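Local coordinates for protein formyltransferase (Francisella tularensis subsp. tularensis, PDB 4NV1) that belongs to the formyltransferase family and binds dTDP-4-amino-4,6-dideoxyglucose in a pocket lined by residues from its formyltransferase and C-terminal dimerization parts, at residues 107-112 and 192-197; 137-142 and 151-156; 219-224 and 232-237. One frame throughout, in Å; residues are numbered along the deposited sequence.

How the contacts relate
All three contacts are partly buried, and each contributes at least one residue to the dTDP-4-amino-4,6-dideoxyglucose pocket. The centre of contact 2 lies about 12 Å from the centre of the chain, that of contact 3 about 22 Å, where the dimer forms. Their chemistry varies accordingly: contact 1 joins two helices by apolar and sulfur-aromatic packing, contact 2 ties 137-142 to helix 147-170 through a lysine, and contact 3 combines hairpin pairing with an edge-to-face ring pair and a cation-pi contact. Contacts 1 and 3 adjoin, with probable backbone hydrogen bonds linking C195 and I197 to Y224. Contact 1 meets contact 2 where I111 packs on V141; contacts 2 and 3 do not touch.

Contact 1 (107-112 and 192-197); sequences QVFSII and KNMCEI. With 0FX (dTDP-4-amino-4,6-dideoxyglucose), chain I.
The side-chain amide nitrogen of Q107 has two partners. Q107 NE2 donates to O3 of the bound dTDP-4-amino-4,6-dideoxyglucose over 2.9 Å, in a bond that is practically straight (178° at the hydrogen), and it is also hydrogen-bonded to S147 OG on helix 147-170. These two bonds restrict rotation of the amide and point its nitrogen at the ligand. Two residues further along helix 106-113, F109 makes a Met-aromatic contact with M194 of helix 188-195, which joins the formyltransferase part of the chain to its C-terminal dimerization part. The helices stand well apart, with F109 CA and M194 CA 9.9 Å from each other, and M194 alone of 192-197 bridges the gap. Its side chain runs out extended and then folds at the thioether (chi3 -70°), a turn that lays the terminal methyl over one face of the F109 ring. M194 CE lies 3.9 Å from the centroid of the F109 ring and 26° off its normal, a CH-pi contact displaced toward the rim; the nearest ring atom, F109 CZ, is 3.6 Å from M194 CE. The sulfur takes an oblique position, M194 SD being 4.6 Å from the centroid of the F109 ring. V108 runs past the methionine in the opposite direction and brushes its methyl, V108 CG1 to M194 CE measuring 4.0 Å. A214 of helix 205-214 packs against V108 and I112, while the carbonyl of M194 is hydrogen-bonded to Y211 OH of that same helix. I112 meets the methionine tip to tip, its CD1 methyl 4.0 Å from M194 SD.

Contact 2 (137-142 and 151-156); sequences EEVEVN and YAKVQK. With 0FX (dTDP-4-amino-4,6-dideoxyglucose), chain I.
K153 crosses V139 at a slant; its aliphatic chain rests on the valine and its amino group carries on to the backbone beyond. V139 CG1 is the methyl that touches, 3.5 Å from K153 CE and 3.7 Å from K153 CB. Bends along the lysine chain bring K153 NZ to E140 O at 2.7 Å, a short hydrogen bond in which the nitrogen is tilted 34° from the carbonyl plane. The N142 side chain stands across the lysine at about a right angle. A salt bridge to E145 gives the ammonium a second partner, while E140 OE1 is 5.4 Å from K153 NZ and could add a weaker attraction. Within this chain strand 133-139 is an outermost strand of the mixed Rossmann-like sheet, and helix 147-170 follows it; V139 CG2 reaches that helix at V154 CG2, 4.2 Å away. Two residues before K153, Y151 swings toward the ligand instead, its CG anti to the backbone N (chi1 175°). The ring presents a face to the deoxyribose carbons C4 and C5, with Y151 CE1 3.4 Å from C5 of dTDP-4-amino-4,6-dideoxyglucose, and in the ring plane Y151 OH donates a weak 3.0 Å bond to the ligand's phosphate oxygen O4P.

Contact 3 (219-224 and 232-237); sequences PYKNSY and KVFVAL. With 0FX (dTDP-4-amino-4,6-dideoxyglucose), chain I.
Pairing is confined to the end of 219-224: Y224 and F234 form an antiparallel non-hydrogen-bonded pair of the hairpin 223-226/232-242, their CA atoms 4.1 Å apart, while the touching parts run 112° apart in direction. Beside it V235 N donates to S223 O over 3.0 Å (159° at the hydrogen). Y224 and F234 put their rings on the same face of the sheet, where the edge of Y224 is turned toward the face of F234 in an offset edge-to-face pair, centroids 5.8 Å apart and planes at 74°. K232 curls back over the tyrosine in a cation-pi contact, K232 NZ lying 4.3 Å from the Y224 ring centroid. K221 CB sits over a face of F234, 3.9 Å from that ring's centroid. Strand 232-242 continues the sheet into the second subunit, as expected for a dimerization domain. The Y220 ring lies over the thymine of the bound dTDP-4-amino-4,6-dideoxyglucose, and N222 faces the base: N222 OD1 accepts from its N31 at 2.9 Å and N222 ND2 donates to its O21 at 2.7 Å. This complementary pair of bonds matches one acceptor and one donor to a thymine N-H and carbonyl, which would favour a base with that pattern.

Contact 1 (107-112 and 192-197)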
# COMPACT_ATOMS: atom_id res chain seq x y z
N GLN A 107 -13.68 -11.93 -8.33
CA GLN A 107 -12.42 -11.33 -8.75
C GLN A 107 -11.26 -11.57 -7.75
O GLN A 107 -10.12 -11.80 -8.16
CB GLN A 107 -12.52 -9.86 -9.19
CG GLN A 107 -12.50 -8.82 -8.07
CD GLN A 107 -13.72 -8.88 -7.25
OE1 GLN A 107 -14.69 -9.56 -7.61
NE2 GLN A 107 -13.76 -8.10 -6.16
N VAL A 108 -11.56 -11.62 -6.46
CA VAL A 108 -10.53 -11.94 -5.50
C VAL A 108 -9.97 -13.32 -5.79
O VAL A 108 -8.76 -13.50 -5.97
CB VAL A 108 -11.01 -11.86 -4.06
CG1 VAL A 108 -9.90 -12.29 -3.13
CG2 VAL A 108 -11.50 -10.46 -3.71
N PHE A 109 -10.85 -14.29 -5.84
CA PHE A 109 -10.45 -15.68 -6.14
C PHE A 109 -9.75 -15.78 -7.50
O PHE A 109 -8.84 -16.55 -7.62
CB PHE A 109 -11.67 -16.64 -6.04
CG PHE A 109 -12.04 -16.93 -4.64
CD1 PHE A 109 -12.93 -16.14 -3.97
CD2 PHE A 109 -11.43 -17.97 -3.97
CE1 PHE A 109 -13.20 -16.38 -2.64
CE2 PHE A 109 -11.65 -18.19 -2.65
CZ PHE A 109 -12.60 -17.41 -2.00
N SER A 110 -10.10 -14.97 -8.49
CA SER A 110 -9.46 -15.08 -9.79
C SER A 110 -8.04 -14.57 -9.72
O SER A 110 -7.12 -15.14 -10.34
CB SER A 110 -10.24 -14.44 -10.96
OG SER A 110 -11.36 -15.18 -11.45
N ILE A 111 -7.80 -13.55 -8.90
CA ILE A 111 -6.47 -12.98 -8.85
C ILE A 111 -5.53 -14.00 -8.27
O ILE A 111 -4.35 -14.12 -8.67
CB ILE A 111 -6.44 -11.62 -8.06
CG1 ILE A 111 -7.01 -10.47 -8.88
CG2 ILE A 111 -4.98 -11.25 -7.78
CD1 ILE A 111 -7.44 -9.26 -8.06
N ILE A 112 -6.05 -14.73 -7.31
CA ILE A 112 -5.29 -15.82 -6.71
C ILE A 112 -5.19 -17.12 -7.49
O ILE A 112 -4.08 -17.65 -7.64
CB ILE A 112 -5.82 -16.12 -5.30
CG1 ILE A 112 -5.59 -14.89 -4.40
CG2 ILE A 112 -5.20 -17.40 -4.73
CD1 ILE A 112 -6.44 -14.87 -3.13
N LYS A 192 -13.51 -15.97 4.15
CA LYS A 192 -13.11 -15.66 5.52
C LYS A 192 -11.89 -16.45 5.97
O LYS A 192 -11.02 -15.89 6.60
CB LYS A 192 -14.31 -15.72 6.49
CG LYS A 192 -15.18 -14.46 6.35
CD LYS A 192 -16.35 -14.38 7.34
CE LYS A 192 -16.24 -13.24 8.37
NZ LYS A 192 -16.97 -11.99 8.03
N ASN A 193 -11.74 -17.69 5.55
CA ASN A 193 -10.53 -18.44 5.81
C ASN A 193 -9.25 -17.95 5.14
O ASN A 193 -8.19 -18.45 5.44
CB ASN A 193 -10.76 -19.91 5.38
CG ASN A 193 -11.81 -20.62 6.23
OD1 ASN A 193 -11.98 -20.34 7.42
ND2 ASN A 193 -12.55 -21.52 5.60
N MET A 194 -9.33 -17.06 4.16
CA MET A 194 -8.15 -16.57 3.46
C MET A 194 -7.69 -15.25 4.07
O MET A 194 -6.62 -14.74 3.73
CB MET A 194 -8.47 -16.22 2.01
CG MET A 194 -9.03 -17.31 1.15
SD MET A 194 -8.66 -16.93 -0.57
CE MET A 194 -9.76 -15.54 -0.79
N CYS A 195 -8.53 -14.67 4.92
CA CYS A 195 -8.30 -13.34 5.45
C CYS A 195 -7.14 -13.27 6.45
O CYS A 195 -6.40 -12.28 6.46
CB CYS A 195 -9.59 -12.79 6.05
SG CYS A 195 -10.71 -12.29 4.73
N GLU A 196 -7.02 -14.32 7.27
CA GLU A 196 -5.93 -14.46 8.19
C GLU A 196 -4.69 -14.98 7.49
O GLU A 196 -4.66 -16.11 6.99
CB GLU A 196 -6.23 -15.46 9.29
CG GLU A 196 -5.12 -15.45 10.33
CD GLU A 196 -5.67 -15.68 11.73
OE1 GLU A 196 -5.34 -14.93 12.65
OE2 GLU A 196 -6.50 -16.60 11.87
N ILE A 197 -3.66 -14.14 7.47
CA ILE A 197 -2.40 -14.49 6.84
C ILE A 197 -1.73 -15.49 7.76
O ILE A 197 -1.70 -15.34 9.01
CB ILE A 197 -1.52 -13.25 6.67
CG1 ILE A 197 -2.09 -12.34 5.57
CG2 ILE A 197 -0.07 -13.60 6.40
CD1 ILE A 197 -1.24 -11.10 5.36
O4P 0FX I . -21.11 -6.30 -5.17
P2 0FX I . -21.85 -5.27 -4.28
O3P 0FX I . -22.12 -3.81 -4.60
O1G 0FX I . -22.79 -5.98 -3.21
C1G 0FX I . -23.95 -6.66 -3.59
C2G 0FX I . -24.38 -7.22 -2.25
O2G 0FX I . -24.23 -6.26 -1.20
C3G 0FX I . -23.58 -8.45 -1.87
O3G 0FX I . -24.27 -8.93 -0.70
C4G 0FX I . -23.58 -9.42 -3.07
N4A 0FX I . -22.92 -10.69 -2.78
C5G 0FX I . -22.97 -8.81 -4.33
C6G 0FX I . -23.04 -9.77 -5.52
O5G 0FX I . -23.72 -7.63 -4.63
OPP 0FX I . -21.06 -4.60 -3.07
P 0FX I . -20.08 -5.12 -1.94
O1P 0FX I . -20.71 -5.89 -0.80
O2P 0FX I . -19.39 -3.76 -1.89
O5 0FX I . -18.89 -5.98 -2.60
C5 0FX I . -18.14 -5.37 -3.66
C4 0FX I . -16.67 -5.75 -3.60
O4 0FX I . -16.05 -5.06 -2.53
C3 0FX I . -16.36 -7.20 -3.36
O3 0FX I . -16.18 -7.94 -4.57
C2 0FX I . -14.98 -7.16 -2.70
C1 0FX I . -15.02 -5.83 -1.94
N11 0FX I . -15.19 -6.09 -0.50
C61 0FX I . -16.43 -6.14 0.03
C51 0FX I . -16.59 -6.40 1.37
C5A 0FX I . -17.93 -6.53 2.08
C21 0FX I . -14.10 -6.27 0.26
O21 0FX I . -12.85 -6.19 -0.23
N31 0FX I . -14.19 -6.48 1.58
C41 0FX I . -15.44 -6.53 2.10
O41 0FX I . -15.63 -6.78 3.39

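Contact 2 (137-142 and 151-156)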
# COMPACT_ATOMS: atom_id res chain seq x y z
N GLU A 137 -18.53 -11.96 -21.00
CA GLU A 137 -17.22 -11.62 -21.57
C GLU A 137 -16.11 -11.62 -20.52
O GLU A 137 -16.23 -11.03 -19.41
CB GLU A 137 -17.30 -10.32 -22.35
CG GLU A 137 -16.05 -10.05 -23.18
CD GLU A 137 -16.07 -8.67 -23.81
OE1 GLU A 137 -17.16 -8.05 -23.98
OE2 GLU A 137 -14.99 -8.17 -24.19
N GLU A 138 -15.03 -12.32 -20.84
CA GLU A 138 -13.82 -12.23 -19.96
C GLU A 138 -13.19 -10.85 -19.86
O GLU A 138 -13.34 -10.02 -20.76
CB GLU A 138 -12.77 -13.25 -20.39
CG GLU A 138 -11.52 -13.34 -19.54
CD GLU A 138 -10.69 -14.57 -19.90
OE1 GLU A 138 -11.01 -15.33 -20.81
OE2 GLU A 138 -9.67 -14.82 -19.27
N VAL A 139 -12.56 -10.57 -18.72
CA VAL A 139 -11.80 -9.35 -18.45
C VAL A 139 -10.38 -9.73 -18.05
O VAL A 139 -10.17 -10.74 -17.35
CB VAL A 139 -12.52 -8.61 -17.28
CG1 VAL A 139 -11.64 -7.62 -16.59
CG2 VAL A 139 -13.82 -7.96 -17.78
N GLU A 140 -9.40 -8.95 -18.50
CA GLU A 140 -7.96 -9.20 -18.24
C GLU A 140 -7.62 -8.79 -16.80
O GLU A 140 -8.10 -7.76 -16.29
CB GLU A 140 -7.09 -8.27 -19.09
CG GLU A 140 -6.98 -8.63 -20.56
CD GLU A 140 -5.79 -7.96 -21.25
OE1 GLU A 140 -5.65 -6.72 -21.13
OE2 GLU A 140 -5.00 -8.69 -21.92
N VAL A 141 -6.80 -9.58 -16.14
CA VAL A 141 -6.22 -9.16 -14.87
C VAL A 141 -4.78 -8.77 -15.16
O VAL A 141 -3.93 -9.64 -15.43
CB VAL A 141 -6.24 -10.28 -13.86
CG1 VAL A 141 -5.62 -9.79 -12.55
CG2 VAL A 141 -7.64 -10.77 -13.63
N ASN A 142 -4.49 -7.47 -15.10
CA ASN A 142 -3.08 -7.06 -15.19
C ASN A 142 -2.25 -7.11 -13.91
O ASN A 142 -2.79 -7.10 -12.78
CB ASN A 142 -3.08 -5.66 -15.80
CG ASN A 142 -3.70 -5.64 -17.19
OD1 ASN A 142 -3.39 -6.49 -18.01
ND2 ASN A 142 -4.57 -4.69 -17.45
N TYR A 151 -12.64 -5.39 -10.06
CA TYR A 151 -14.05 -5.27 -9.84
C TYR A 151 -14.58 -4.14 -10.70
O TYR A 151 -15.70 -4.23 -11.26
CB TYR A 151 -14.33 -4.96 -8.38
CG TYR A 151 -15.76 -4.68 -7.95
CD1 TYR A 151 -16.60 -5.72 -7.55
CD2 TYR A 151 -16.23 -3.38 -7.79
CE1 TYR A 151 -17.89 -5.49 -7.08
CE2 TYR A 151 -17.52 -3.13 -7.29
CZ TYR A 151 -18.35 -4.20 -6.96
OH TYR A 151 -19.63 -4.03 -6.47
N ALA A 152 -13.85 -3.03 -10.76
CA ALA A 152 -14.36 -1.90 -11.54
C ALA A 152 -14.36 -2.14 -13.06
O ALA A 152 -15.23 -1.60 -13.72
CB ALA A 152 -13.62 -0.61 -11.26
N LYS A 153 -13.40 -2.90 -13.60
CA LYS A 153 -13.48 -3.34 -15.00
C LYS A 153 -14.67 -4.24 -15.21
O LYS A 153 -15.28 -4.16 -16.27
CB LYS A 153 -12.24 -4.13 -15.49
CG LYS A 153 -11.22 -3.23 -16.15
CD LYS A 153 -9.78 -3.53 -15.75
CE LYS A 153 -9.44 -4.96 -16.00
NZ LYS A 153 -8.08 -5.06 -16.56
N VAL A 154 -14.96 -5.11 -14.24
CA VAL A 154 -16.01 -6.12 -14.37
C VAL A 154 -17.36 -5.40 -14.39
O VAL A 154 -18.18 -5.60 -15.30
CB VAL A 154 -15.88 -7.21 -13.30
CG1 VAL A 154 -17.11 -8.07 -13.18
CG2 VAL A 154 -14.70 -8.13 -13.68
N GLN A 155 -17.47 -4.42 -13.51
CA GLN A 155 -18.70 -3.65 -13.38
C GLN A 155 -19.02 -2.91 -14.63
O GLN A 155 -20.13 -3.02 -15.15
CB GLN A 155 -18.68 -2.76 -12.13
CG GLN A 155 -20.04 -2.34 -11.66
CD GLN A 155 -20.00 -1.61 -10.32
OE1 GLN A 155 -20.00 -0.38 -10.29
NE2 GLN A 155 -19.98 -2.34 -9.22
N LYS A 156 -18.08 -2.18 -15.16
CA LYS A 156 -18.24 -1.58 -16.46
C LYS A 156 -18.55 -2.56 -17.61
O LYS A 156 -19.32 -2.26 -18.53
CB LYS A 156 -16.91 -0.91 -16.76
CG LYS A 156 -16.90 -0.01 -17.98
CD LYS A 156 -15.91 1.12 -17.77
CE LYS A 156 -16.15 1.84 -16.44
NZ LYS A 156 -14.91 2.00 -15.60
O4P 0FX I . -21.11 -6.30 -5.17
P2 0FX I . -21.85 -5.27 -4.28
O3P 0FX I . -22.12 -3.81 -4.60
O1G 0FX I . -22.79 -5.98 -3.21
C1G 0FX I . -23.95 -6.66 -3.59
C2G 0FX I . -24.38 -7.22 -2.25
O2G 0FX I . -24.23 -6.26 -1.20
C3G 0FX I . -23.58 -8.45 -1.87
O3G 0FX I . -24.27 -8.93 -0.70
C4G 0FX I . -23.58 -9.42 -3.07
N4A 0FX I . -22.92 -10.69 -2.78
C5G 0FX I . -22.97 -8.81 -4.33
C6G 0FX I . -23.04 -9.77 -5.52
O5G 0FX I . -23.72 -7.63 -4.63
OPP 0FX I . -21.06 -4.60 -3.07
P 0FX I . -20.08 -5.12 -1.94
O1P 0FX I . -20.71 -5.89 -0.80
O2P 0FX I . -19.39 -3.76 -1.89
O5 0FX I . -18.89 -5.98 -2.60
C5 0FX I . -18.14 -5.37 -3.66
C4 0FX I . -16.67 -5.75 -3.60
O4 0FX I . -16.05 -5.06 -2.53
C3 0FX I . -16.36 -7.20 -3.36
O3 0FX I . -16.18 -7.94 -4.57
C2 0FX I . -14.98 -7.16 -2.70
C1 0FX I . -15.02 -5.83 -1.94
N11 0FX I . -15.19 -6.09 -0.50
C61 0FX I . -16.43 -6.14 0.03
C51 0FX I . -16.59 -6.40 1.37
C5A 0FX I . -17.93 -6.53 2.08
C21 0FX I . -14.10 -6.27 0.26
O21 0FX I . -12.85 -6.19 -0.23
N31 0FX I . -14.19 -6.48 1.58
C41 0FX I . -15.44 -6.53 2.10
O41 0FX I . -15.63 -6.78 3.39

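Contact 3 (219-224 and 232-237)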
# COMPACT_ATOMS: atom_id res chain seq x y z
N PRO A 219 -12.59 0.78 0.47
CA PRO A 219 -11.92 1.17 1.70
C PRO A 219 -12.05 0.00 2.63
O PRO A 219 -12.00 0.18 3.84
CB PRO A 219 -12.71 2.40 2.15
CG PRO A 219 -14.10 2.16 1.62
CD PRO A 219 -14.02 1.15 0.49
N TYR A 220 -12.18 -1.22 2.12
CA TYR A 220 -12.30 -2.30 3.07
C TYR A 220 -10.97 -2.72 3.73
O TYR A 220 -9.90 -2.57 3.16
CB TYR A 220 -12.99 -3.49 2.43
CG TYR A 220 -14.36 -3.15 1.89
CD1 TYR A 220 -14.54 -2.91 0.55
CD2 TYR A 220 -15.45 -3.01 2.73
CE1 TYR A 220 -15.78 -2.65 0.04
CE2 TYR A 220 -16.71 -2.73 2.23
CZ TYR A 220 -16.86 -2.55 0.87
OH TYR A 220 -18.07 -2.26 0.29
N LYS A 221 -11.09 -3.30 4.91
CA LYS A 221 -10.01 -3.91 5.64
C LYS A 221 -10.21 -5.41 5.57
O LYS A 221 -11.17 -5.84 6.16
CB LYS A 221 -10.06 -3.48 7.12
CG LYS A 221 -9.91 -1.99 7.29
CD LYS A 221 -9.05 -1.63 8.50
CE LYS A 221 -9.12 -0.14 8.79
NZ LYS A 221 -9.03 0.67 7.54
N ASN A 222 -9.31 -6.15 4.91
CA ASN A 222 -9.46 -7.57 4.64
C ASN A 222 -8.43 -8.50 5.23
O ASN A 222 -8.74 -9.26 6.15
CB ASN A 222 -9.59 -7.82 3.12
CG ASN A 222 -10.79 -7.12 2.52
OD1 ASN A 222 -11.84 -6.97 3.19
ND2 ASN A 222 -10.64 -6.58 1.31
N SER A 223 -7.23 -8.56 4.64
CA SER A 223 -6.23 -9.48 5.14
C SER A 223 -5.58 -8.97 6.41
O SER A 223 -5.40 -7.77 6.56
CB SER A 223 -5.16 -9.82 4.10
OG SER A 223 -4.74 -8.59 3.58
N TYR A 224 -5.17 -9.89 7.27
CA TYR A 224 -4.55 -9.48 8.53
C TYR A 224 -3.60 -10.52 9.04
O TYR A 224 -3.60 -11.65 8.56
CB TYR A 224 -5.61 -9.07 9.57
CG TYR A 224 -6.43 -10.22 10.07
CD1 TYR A 224 -7.62 -10.56 9.46
CD2 TYR A 224 -5.97 -11.01 11.11
CE1 TYR A 224 -8.35 -11.67 9.88
CE2 TYR A 224 -6.69 -12.11 11.54
CZ TYR A 224 -7.89 -12.42 10.92
OH TYR A 224 -8.63 -13.47 11.37
N LYS A 232 -3.30 -7.23 16.02
CA LYS A 232 -4.03 -7.53 14.78
C LYS A 232 -3.67 -6.42 13.81
O LYS A 232 -4.07 -5.26 14.00
CB LYS A 232 -5.55 -7.60 15.00
CG LYS A 232 -6.40 -7.94 13.77
CD LYS A 232 -7.68 -8.73 14.08
CE LYS A 232 -8.90 -8.14 13.39
NZ LYS A 232 -9.93 -9.09 12.89
N VAL A 233 -2.92 -6.79 12.78
CA VAL A 233 -2.47 -5.81 11.78
C VAL A 233 -3.10 -6.09 10.41
O VAL A 233 -2.86 -7.18 9.87
CB VAL A 233 -0.94 -5.90 11.62
CG1 VAL A 233 -0.42 -4.71 10.83
CG2 VAL A 233 -0.27 -5.97 12.98
N PHE A 234 -3.87 -5.16 9.86
CA PHE A 234 -4.39 -5.34 8.50
C PHE A 234 -3.35 -4.87 7.48
O PHE A 234 -2.58 -3.94 7.72
CB PHE A 234 -5.68 -4.59 8.23
CG PHE A 234 -6.86 -5.14 8.96
CD1 PHE A 234 -7.55 -6.22 8.45
CD2 PHE A 234 -7.34 -4.52 10.11
CE1 PHE A 234 -8.67 -6.73 9.09
CE2 PHE A 234 -8.45 -5.02 10.76
CZ PHE A 234 -9.12 -6.12 10.25
N VAL A 235 -3.34 -5.54 6.33
CA VAL A 235 -2.34 -5.27 5.35
C VAL A 235 -3.07 -4.99 4.06
O VAL A 235 -4.05 -5.65 3.82
CB VAL A 235 -1.40 -6.46 5.24
CG1 VAL A 235 -0.87 -6.83 6.60
CG2 VAL A 235 -2.08 -7.71 4.69
N ALA A 236 -2.57 -4.09 3.23
CA ALA A 236 -3.08 -3.75 1.91
C ALA A 236 -1.90 -3.51 1.03
O ALA A 236 -0.88 -3.01 1.52
CB ALA A 236 -3.92 -2.47 1.89
N LEU A 237 -2.01 -3.75 -0.27
CA LEU A 237 -0.85 -3.50 -1.11
C LEU A 237 -1.08 -2.40 -2.11
O LEU A 237 -2.20 -2.24 -2.57
CB LEU A 237 -0.55 -4.79 -1.83
CG LEU A 237 0.75 -4.82 -2.64
CD1 LEU A 237 1.93 -4.94 -1.69
CD2 LEU A 237 0.72 -6.03 -3.54
O4P 0FX I . -21.11 -6.30 -5.17
P2 0FX I . -21.85 -5.27 -4.28
O3P 0FX I . -22.12 -3.81 -4.60
O1G 0FX I . -22.79 -5.98 -3.21
C1G 0FX I . -23.95 -6.66 -3.59
C2G 0FX I . -24.38 -7.22 -2.25
O2G 0FX I . -24.23 -6.26 -1.20
C3G 0FX I . -23.58 -8.45 -1.87
O3G 0FX I . -24.27 -8.93 -0.70
C4G 0FX I . -23.58 -9.42 -3.07
N4A 0FX I . -22.92 -10.69 -2.78
C5G 0FX I . -22.97 -8.81 -4.33
C6G 0FX I . -23.04 -9.77 -5.52
O5G 0FX I . -23.72 -7.63 -4.63
OPP 0FX I . -21.06 -4.60 -3.07
P 0FX I . -20.08 -5.12 -1.94
O1P 0FX I . -20.71 -5.89 -0.80
O2P 0FX I . -19.39 -3.76 -1.89
O5 0FX I . -18.89 -5.98 -2.60
C5 0FX I . -18.14 -5.37 -3.66
C4 0FX I . -16.67 -5.75 -3.60
O4 0FX I . -16.05 -5.06 -2.53
C3 0FX I . -16.36 -7.20 -3.36
O3 0FX I . -16.18 -7.94 -4.57
C2 0FX I . -14.98 -7.16 -2.70
C1 0FX I . -15.02 -5.83 -1.94
N11 0FX I . -15.19 -6.09 -0.50
C61 0FX I . -16.43 -6.14 0.03
C51 0FX I . -16.59 -6.40 1.37
C5A 0FX I . -17.93 -6.53 2.08
C21 0FX I . -14.10 -6.27 0.26
O21 0FX I . -12.85 -6.19 -0.23
N31 0FX I . -14.19 -6.48 1.58
C41 0FX I . -15.44 -6.53 2.10
O41 0FX I . -15.63 -6.78 3.39